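Local coordinates for outer membrane usher protein PapC (PDB 3L48) that exports and assembles pilus subunits across the bacterial outer membrane as a pore-forming usher, of which this chain is the C-terminal domain, at residues 8-14 against 44-50; 50-56 against 67-72. All coordinates share one frame; numbering follows the deposited sequence.

In the fold
The two contacts lie in different sheets of the Ig-like C-terminal domain and follow one another along the chain, V50 belonging to both. Contact 1 pairs strand 10-16 with strand 44-47 in the three-stranded mixed sheet; contact 2 pairs hairpin strands 55-59 and 64-69 at the border of the four-stranded antiparallel sheet. Each is partly buried: leucines, valines and alanines face the shared core, where L47 meets L56 and L10 meets V70, while the other face carries more exposed residues. That outer face is aromatic in contact 1, with F11 against W46, and polar in contact 2, where T55 lies beside N69; the turn before strand 55-59 ties in buried E54 and is joined by a water to E72.

Contact 1: 8-14 against 44-50; sequences KRLFAIL and LAWLSGV
F11 turns its ring edge onto one face of the W46 indole in a tilted edge-to-face pair, its centroid 4.5 Å from that of the five-membered ring of W46 and the planes at 54°. CE1 of F11 stands over the indole centre, and CD1 of F11 within 3.3 Å of W46 NE1. R9 runs beside W46, its guanidinium steeply inclined to the indole (planes 68° apart), with R9 NH1 3.8 Å from W46 CZ3; F11 CZ lies over a face of that guanidinium, toward its rim. With CG anti to the backbone N (chi1 173°), the R9 chain reaches past L47 O to these rings, and a salt bridge from NE to D77 holds the charged end there.

I13 and L44 extend this face through their CD1 atoms, 3.7 Å apart. Inward, small A12 meets CD1 of L47, and A45 receives CD1 of L14. L10 pairs with L47 and A12 with A45 through reciprocal backbone bonds, and V50 N donates to K8 O (2.7 Å) beyond the strand end. G49 turns the chain there with positive phi, readily adopted by glycine. Strand 10-16 is the middle strand, antiparallel to edge strand 44-47 and parallel to strand 78-84, which it bonds through F11 and I13.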
# COMPACT_ATOMS: atom_id res chain seq x y z
N LYS A 8 -0.73 -4.24 12.69
CA LYS A 8 -1.76 -4.33 11.66
C LYS A 8 -2.22 -3.02 11.01
O LYS A 8 -2.51 -3.00 9.82
CB LYS A 8 -2.94 -5.15 12.15
CG LYS A 8 -2.67 -6.64 12.13
CD LYS A 8 -3.54 -7.37 13.12
CE LYS A 8 -3.04 -8.79 13.34
NZ LYS A 8 -3.60 -9.39 14.58
N ARG A 9 -2.29 -1.92 11.77
CA ARG A 9 -2.57 -0.64 11.11
C ARG A 9 -1.30 0.11 10.74
O ARG A 9 -0.47 0.42 11.60
CB ARG A 9 -3.47 0.28 11.93
CG ARG A 9 -3.58 1.66 11.26
CD ARG A 9 -4.64 2.55 11.86
NE ARG A 9 -4.18 3.22 13.07
CZ ARG A 9 -4.82 4.23 13.65
NH1 ARG A 9 -5.93 4.70 13.11
NH2 ARG A 9 -4.34 4.77 14.76
N LEU A 10 -1.16 0.42 9.46
CA LEU A 10 0.03 1.09 8.96
C LEU A 10 -0.29 2.44 8.33
O LEU A 10 -1.30 2.58 7.64
CB LEU A 10 0.76 0.22 7.95
CG LEU A 10 1.21 -1.15 8.46
CD1 LEU A 10 2.10 -1.82 7.44
CD2 LEU A 10 1.93 -1.00 9.80
N PHE A 11 0.56 3.42 8.58
CA PHE A 11 0.50 4.69 7.88
C PHE A 11 1.49 4.63 6.73
O PHE A 11 2.68 4.87 6.91
CB PHE A 11 0.85 5.85 8.82
CG PHE A 11 0.04 5.86 10.09
CD1 PHE A 11 -1.35 5.89 10.05
CD2 PHE A 11 0.66 5.86 11.33
CE1 PHE A 11 -2.10 5.92 11.22
CE2 PHE A 11 -0.08 5.89 12.50
CZ PHE A 11 -1.46 5.91 12.45
N ALA A 12 0.99 4.29 5.54
CA ALA A 12 1.87 4.00 4.41
C ALA A 12 2.11 5.21 3.52
O ALA A 12 1.17 5.85 3.04
CB ALA A 12 1.32 2.84 3.59
N ILE A 13 3.38 5.52 3.31
CA ILE A 13 3.77 6.53 2.33
C ILE A 13 4.13 5.81 1.04
O ILE A 13 5.18 5.19 0.93
CB ILE A 13 4.96 7.38 2.82
CG1 ILE A 13 4.69 7.93 4.22
CG2 ILE A 13 5.25 8.51 1.84
CD1 ILE A 13 3.43 8.77 4.32
N LEU A 14 3.23 5.89 0.06
CA LEU A 14 3.39 5.15 -1.18
C LEU A 14 4.05 5.98 -2.28
O LEU A 14 3.62 7.09 -2.58
CB LEU A 14 2.03 4.66 -1.68
CG LEU A 14 1.19 3.77 -0.77
CD1 LEU A 14 -0.21 3.64 -1.33
CD2 LEU A 14 1.83 2.41 -0.62
N LEU A 44 -0.41 9.05 0.41
CA LEU A 44 -0.59 8.51 1.76
C LEU A 44 -1.78 7.55 1.81
O LEU A 44 -2.86 7.85 1.30
CB LEU A 44 -0.77 9.65 2.77
CG LEU A 44 -1.18 9.30 4.20
CD1 LEU A 44 -0.16 8.40 4.88
CD2 LEU A 44 -1.40 10.58 5.01
N ALA A 45 -1.58 6.38 2.43
CA ALA A 45 -2.66 5.42 2.61
C ALA A 45 -2.63 4.76 3.99
O ALA A 45 -1.70 4.04 4.32
CB ALA A 45 -2.61 4.35 1.53
N TRP A 46 -3.67 5.01 4.78
CA TRP A 46 -3.83 4.32 6.06
C TRP A 46 -4.40 2.93 5.81
O TRP A 46 -5.50 2.78 5.27
CB TRP A 46 -4.77 5.11 6.98
CG TRP A 46 -4.13 6.31 7.59
CD1 TRP A 46 -3.03 6.98 7.13
CD2 TRP A 46 -4.55 6.99 8.77
NE1 TRP A 46 -2.74 8.03 7.96
CE2 TRP A 46 -3.66 8.07 8.97
CE3 TRP A 46 -5.60 6.80 9.68
CZ2 TRP A 46 -3.79 8.95 10.04
CZ3 TRP A 46 -5.72 7.68 10.74
CH2 TRP A 46 -4.82 8.74 10.92
N LEU A 47 -3.64 1.91 6.21
CA LEU A 47 -4.04 0.53 5.95
C LEU A 47 -4.45 -0.20 7.24
O LEU A 47 -3.73 -0.17 8.24
CB LEU A 47 -2.91 -0.22 5.26
CG LEU A 47 -2.33 0.46 4.01
CD1 LEU A 47 -1.09 -0.27 3.54
CD2 LEU A 47 -3.37 0.54 2.91
N SER A 48 -5.61 -0.84 7.20
CA SER A 48 -6.11 -1.61 8.33
C SER A 48 -5.87 -3.11 8.12
O SER A 48 -6.01 -3.61 7.00
CB SER A 48 -7.61 -1.37 8.53
OG SER A 48 -7.89 0.00 8.75
N GLY A 49 -5.53 -3.80 9.20
CA GLY A 49 -5.42 -5.25 9.18
C GLY A 49 -4.35 -5.79 8.26
O GLY A 49 -4.53 -6.84 7.64
N VAL A 50 -3.23 -5.08 8.18
CA VAL A 50 -2.11 -5.52 7.35
C VAL A 50 -1.32 -6.62 8.04
O VAL A 50 -1.10 -6.58 9.25
CB VAL A 50 -1.15 -4.35 7.04
CG1 VAL A 50 -0.06 -4.79 6.07
CG2 VAL A 50 -1.92 -3.16 6.49

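Contact 2: 50-56 against 67-72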
# COMPACT_ATOMS: atom_id res chain seq x y z
N VAL A 50 -3.23 -5.08 8.18
CA VAL A 50 -2.11 -5.52 7.35
C VAL A 50 -1.32 -6.62 8.04
O VAL A 50 -1.10 -6.58 9.25
CB VAL A 50 -1.15 -4.35 7.04
CG1 VAL A 50 -0.06 -4.79 6.07
CG2 VAL A 50 -1.92 -3.16 6.49
N THR A 51 -0.88 -7.60 7.26
CA THR A 51 -0.04 -8.67 7.78
C THR A 51 1.42 -8.39 7.42
O THR A 51 1.74 -8.25 6.25
CB THR A 51 -0.43 -10.04 7.21
OG1 THR A 51 -1.84 -10.25 7.40
CG2 THR A 51 0.35 -11.15 7.90
N PRO A 52 2.29 -8.31 8.43
CA PRO A 52 3.71 -8.08 8.16
C PRO A 52 4.27 -9.15 7.22
O PRO A 52 4.08 -10.34 7.46
CB PRO A 52 4.36 -8.21 9.54
CG PRO A 52 3.26 -7.86 10.50
CD PRO A 52 2.00 -8.38 9.88
N GLY A 53 4.93 -8.72 6.15
CA GLY A 53 5.55 -9.64 5.22
C GLY A 53 4.75 -9.94 3.97
O GLY A 53 5.26 -10.52 3.02
N GLU A 54 3.48 -9.53 3.96
CA GLU A 54 2.62 -9.83 2.82
C GLU A 54 2.86 -8.87 1.65
O GLU A 54 3.51 -7.84 1.80
CB GLU A 54 1.14 -9.80 3.22
CG GLU A 54 0.57 -8.41 3.41
CD GLU A 54 -0.94 -8.42 3.59
OE1 GLU A 54 -1.62 -9.20 2.88
OE2 GLU A 54 -1.45 -7.65 4.43
N THR A 55 2.33 -9.24 0.49
CA THR A 55 2.42 -8.40 -0.70
C THR A 55 1.08 -7.74 -0.97
O THR A 55 0.07 -8.42 -1.14
CB THR A 55 2.84 -9.21 -1.94
OG1 THR A 55 4.13 -9.79 -1.73
CG2 THR A 55 2.88 -8.32 -3.18
N LEU A 56 1.07 -6.41 -1.01
CA LEU A 56 -0.15 -5.68 -1.30
C LEU A 56 -0.13 -5.20 -2.74
O LEU A 56 0.94 -4.93 -3.30
CB LEU A 56 -0.30 -4.48 -0.36
CG LEU A 56 -0.24 -4.76 1.15
CD1 LEU A 56 -0.56 -3.49 1.93
CD2 LEU A 56 -1.20 -5.87 1.53
N GLN A 67 2.83 -3.23 -6.95
CA GLN A 67 2.77 -3.99 -5.71
C GLN A 67 3.84 -3.55 -4.73
O GLN A 67 4.90 -3.07 -5.13
CB GLN A 67 2.88 -5.49 -6.00
CG GLN A 67 1.67 -6.04 -6.74
CD GLN A 67 1.71 -7.55 -6.92
OE1 GLN A 67 0.68 -8.22 -6.87
NE2 GLN A 67 2.91 -8.08 -7.13
N VAL A 68 3.55 -3.72 -3.45
CA VAL A 68 4.49 -3.38 -2.39
C VAL A 68 4.71 -4.59 -1.49
O VAL A 68 3.82 -5.43 -1.34
CB VAL A 68 3.97 -2.21 -1.52
CG1 VAL A 68 3.65 -1.00 -2.38
CG2 VAL A 68 2.74 -2.64 -0.74
N ASN A 69 5.89 -4.68 -0.90
CA ASN A 69 6.20 -5.72 0.06
C ASN A 69 6.23 -5.14 1.47
O ASN A 69 7.12 -4.36 1.81
CB ASN A 69 7.53 -6.39 -0.27
CG ASN A 69 7.56 -6.98 -1.66
OD1 ASN A 69 8.49 -6.76 -2.43
ND2 ASN A 69 6.53 -7.76 -1.99
N VAL A 70 5.24 -5.50 2.28
CA VAL A 70 5.20 -5.02 3.65
C VAL A 70 6.31 -5.68 4.45
O VAL A 70 6.36 -6.90 4.56
CB VAL A 70 3.85 -5.34 4.32
CG1 VAL A 70 3.83 -4.84 5.75
CG2 VAL A 70 2.71 -4.72 3.52
N PRO A 71 7.22 -4.86 5.00
CA PRO A 71 8.34 -5.39 5.79
C PRO A 71 7.86 -6.35 6.88
O PRO A 71 6.78 -6.16 7.45
CB PRO A 71 8.96 -4.14 6.41
CG PRO A 71 8.62 -3.05 5.46
CD PRO A 71 7.25 -3.39 4.93
N GLU A 72 8.65 -7.38 7.16
CA GLU A 72 8.31 -8.36 8.17
C GLU A 72 8.30 -7.70 9.55
O GLU A 72 7.69 -8.21 10.49
CB GLU A 72 9.33 -9.50 8.16
CG GLU A 72 8.75 -10.87 8.48
CD GLU A 72 8.06 -11.49 7.28
OE1 GLU A 72 6.82 -11.67 7.34
OE2 GLU A 72 8.74 -11.79 6.28
O HOH W 1 7.99 -11.11 3.33
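V70 and L56 meet across the hairpin on its buried face, CG2 of V70 packing 3.8 Å from CG of L56. CG2 of V68 touches CB of L56 at 3.6 Å, and CG1 of V50 closes on the V70 methyls, so branched aliphatic residues fill this side.

The backbone supplies the polar pairing. L56 and V68 exchange both their N-H and C=O groups, each bond 2.9 Å long, from L56 N to V68 O and from V68 N to L56 O. V70 N then donates a hydrogen bond to E54 O, nearly along the C=O axis. G53 N has two weak acceptors, V70 O at 2.8 Å and P71 O at 3.4 Å, both at poor angles.

A type II turn from T51 to E54 shapes the approach to the strand. Proline's fixed phi matches the second position, P52; G53, having no side chain, takes the positive phi of the third (98°) without crowding the preceding carbonyl O or the E72 carboxylate. E54 N closes the turn on T51 O. The buried E54 carboxylate folds back, chi1 76°, so that OE2 accepts a straight bond from T51 N (2.9 Å), arriving from above the carboxylate plane. One water donates to both G53 O (2.8 Å) and OE2 of E72, linking the turn to the end of the other segment.

On the opposite face T55 and N69 lie side by side. The backbone N of T55 is satisfied by OE2 of E31. Strand 64-69 borders the four-stranded sheet and strand 55-59 lies between it and strand 27-29; V68 and P71 pack on strand 78-84, and L56 on strand 35-38.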